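Local structure of adenosine 5'-monophosphoramidase HNT1 (Candida albicans, 6IQ1) at residues Ile8-Ile13 against Val102-Phe107. The protein probably hydrolyses adenosine 5'-monophosphoramidates to AMP and an amine, working as a homodimer of the histidine triad (HINT) family. Numbering follows the deposited sequence.
Sequences IFCKII and VDHVHF. With ZN (zinc ion), chain H.
Cys-10 and His-104 meet through a zinc ion, bound by Cys-10 SG at 2.5 Å and by His-104 ND1 at 2.2 Å. The sulfur lies at the edge of the imidazole, near its plane, beside the ND1 that binds the same ion. Cys-7, three residues earlier in the CxxC pair and just ahead of helix 8-14, and His-49 complete the Cys2His2 site. The other nitrogen of His-104, NE2, is hydrogen-bonded to the carbonyl O of Pro-46, so the ring is held at both nitrogens, by the metal and by the backbone.

Aromatic and CH-pi contacts centre on Phe-9, whose flat, apolar ring reaches from helix 8-14 into the loop ahead of strand 107-112. Its CB sits over one face of the His-104 ring, 3.8 Å from CG of that residue. Val-102 CG1 lies over a face of the Phe-9 ring, 3.9 Å from the centroid, and also touches the CG2 methyl of Ile-8; the beta-branched valine brings its second methyl, CG2, near the same group. Ile-45 of strand 42-46 touches both Phe-9 and His-106. The loop carries the start of the His-x-His-x-His motif of the HIT family, whose first two histidines are His-104 and His-106; the latter probably forms the AMP-histidine intermediate. At its far end Phe-9 makes a T-shaped pair with His-106: the planes stand at 80°, and CE2 of Phe-9 lies 3.4 Å from CG of His-106, over the imidazole face.

With CG between the backbone N and carbonyl carbon (chi1 51°), the His-106 ring folds back along the chain, and its orientation is set by a hydrogen bond from ND1 to O of His-104 over 2.8 Å.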
loop_
_atom_site.group_PDB
_atom_site.type_symbol
_atom_site.label_atom_id
_atom_site.label_comp_id
_atom_site.label_asym_id
_atom_site.label_seq_id
_atom_site.Cartn_x
_atom_site.Cartn_y
_atom_site.Cartn_z
ATOM N N ILE D 8 -2.332 -19.272 8.250
ATOM C CA ILE D 8 -0.920 -19.245 8.623
ATOM C C ILE D 8 -0.575 -17.941 9.332
ATOM O O ILE D 8 0.236 -17.932 10.264
ATOM C CB ILE D 8 -0.033 -19.493 7.375
ATOM C CG1 ILE D 8 1.400 -19.819 7.767
ATOM C CG2 ILE D 8 0.013 -18.297 6.431
ATOM C CD1 ILE D 8 1.671 -21.287 7.801
ATOM N N PHE D 9 -1.210 -16.827 8.937
ATOM C CA PHE D 9 -0.872 -15.541 9.535
ATOM C C PHE D 9 -1.466 -15.409 10.936
ATOM O O PHE D 9 -0.815 -14.872 11.839
ATOM C CB PHE D 9 -1.316 -14.400 8.614
ATOM C CG PHE D 9 -0.383 -14.170 7.450
ATOM C CD1 PHE D 9 0.773 -14.931 7.310
ATOM C CD2 PHE D 9 -0.668 -13.205 6.483
ATOM C CE1 PHE D 9 1.632 -14.732 6.237
ATOM C CE2 PHE D 9 0.184 -12.990 5.394
ATOM C CZ PHE D 9 1.335 -13.756 5.274
ATOM N N CYS D 10 -2.695 -15.897 11.142
ATOM C CA CYS D 10 -3.227 -16.024 12.500
ATOM C C CYS D 10 -2.343 -16.921 13.372
ATOM O O CYS D 10 -2.019 -16.567 14.511
ATOM C CB CYS D 10 -4.655 -16.558 12.456
ATOM S SG CYS D 10 -5.882 -15.321 12.009
ATOM N N LYS D 11 -1.944 -18.094 12.858
ATOM C CA LYS D 11 -1.070 -18.968 13.637
ATOM C C LYS D 11 0.257 -18.280 13.947
ATOM O O LYS D 11 0.801 -18.434 15.048
ATOM C CB LYS D 11 -0.810 -20.280 12.892
ATOM C CG LYS D 11 -1.948 -21.295 12.876
ATOM C CD LYS D 11 -1.741 -22.277 11.706
ATOM C CE LYS D 11 -2.814 -23.355 11.630
ATOM N NZ LYS D 11 -3.015 -23.802 10.213
ATOM N N ILE D 12 0.805 -17.526 12.985
ATOM C CA ILE D 12 2.063 -16.819 13.215
ATOM C C ILE D 12 1.902 -15.782 14.326
ATOM O O ILE D 12 2.780 -15.638 15.191
ATOM C CB ILE D 12 2.566 -16.171 11.913
ATOM C CG1 ILE D 12 3.356 -17.164 11.060
ATOM C CG2 ILE D 12 3.437 -14.949 12.212
ATOM C CD1 ILE D 12 3.641 -16.663 9.629
ATOM N N ILE D 13 0.782 -15.039 14.315
ATOM C CA ILE D 13 0.502 -14.074 15.383
ATOM C C ILE D 13 0.477 -14.776 16.742
ATOM O O ILE D 13 1.147 -14.352 17.689
ATOM C CB ILE D 13 -0.816 -13.322 15.100
ATOM C CG1 ILE D 13 -0.657 -12.314 13.962
ATOM C CG2 ILE D 13 -1.289 -12.563 16.307
ATOM C CD1 ILE D 13 -1.971 -11.788 13.468
ATOM N N VAL D 102 -2.239 -15.628 0.424
ATOM C CA VAL D 102 -2.745 -15.871 1.776
ATOM C C VAL D 102 -3.888 -14.904 2.048
ATOM O O VAL D 102 -3.721 -13.685 1.924
ATOM C CB VAL D 102 -1.629 -15.701 2.824
ATOM C CG1 VAL D 102 -2.190 -15.797 4.247
ATOM C CG2 VAL D 102 -0.521 -16.707 2.609
ATOM N N ASP D 103 -5.042 -15.442 2.441
ATOM C CA ASP D 103 -6.270 -14.665 2.636
ATOM C C ASP D 103 -6.364 -14.011 4.020
ATOM O O ASP D 103 -7.412 -14.049 4.676
ATOM C CB ASP D 103 -7.473 -15.561 2.363
ATOM C CG ASP D 103 -7.486 -16.089 0.928
ATOM O OD1 ASP D 103 -7.229 -15.294 -0.016
ATOM O OD2 ASP D 103 -7.728 -17.304 0.743
ATOM N N HIS D 104 -5.265 -13.402 4.469
ATOM C CA HIS D 104 -5.220 -12.486 5.607
ATOM C C HIS D 104 -4.475 -11.235 5.145
ATOM O O HIS D 104 -3.336 -11.329 4.675
ATOM C CB HIS D 104 -4.516 -13.145 6.795
ATOM C CG HIS D 104 -4.488 -12.314 8.044
ATOM N ND1 HIS D 104 -4.950 -12.781 9.258
ATOM C CD2 HIS D 104 -4.007 -11.071 8.285
ATOM C CE1 HIS D 104 -4.775 -11.856 10.187
ATOM N NE2 HIS D 104 -4.201 -10.809 9.624
ATOM N N VAL D 105 -5.129 -10.076 5.253
ATOM C CA VAL D 105 -4.556 -8.817 4.790
ATOM C C VAL D 105 -3.119 -8.691 5.266
ATOM O O VAL D 105 -2.832 -8.792 6.462
ATOM C CB VAL D 105 -5.412 -7.632 5.282
ATOM C CG1 VAL D 105 -4.706 -6.270 5.040
ATOM C CG2 VAL D 105 -6.759 -7.666 4.606
ATOM N N HIS D 106 -2.204 -8.472 4.326
ATOM C CA HIS D 106 -0.810 -8.228 4.664
ATOM C C HIS D 106 -0.254 -7.163 3.737
ATOM O O HIS D 106 -0.501 -7.192 2.527
ATOM C CB HIS D 106 0.062 -9.498 4.587
ATOM C CG HIS D 106 -0.063 -10.269 3.308
ATOM N ND1 HIS D 106 -1.237 -10.874 2.909
ATOM C CD2 HIS D 106 0.858 -10.573 2.359
ATOM C CE1 HIS D 106 -1.040 -11.493 1.756
ATOM N NE2 HIS D 106 0.223 -11.328 1.402
ATOM N N PHE D 107 0.489 -6.234 4.314
ATOM C CA PHE D 107 1.175 -5.197 3.573
ATOM C C PHE D 107 2.629 -5.599 3.370
ATOM O O PHE D 107 3.263 -6.138 4.282
ATOM C CB PHE D 107 1.073 -3.869 4.341
ATOM C CG PHE D 107 -0.278 -3.218 4.237
ATOM C CD1 PHE D 107 -1.318 -3.619 5.052
ATOM C CD2 PHE D 107 -0.513 -2.211 3.302
ATOM C CE1 PHE D 107 -2.570 -3.026 4.947
ATOM C CE2 PHE D 107 -1.751 -1.610 3.193
ATOM C CZ PHE D 107 -2.784 -2.020 4.005
HETATM ZN ZN ZN H . -5.684 -14.867 9.588
#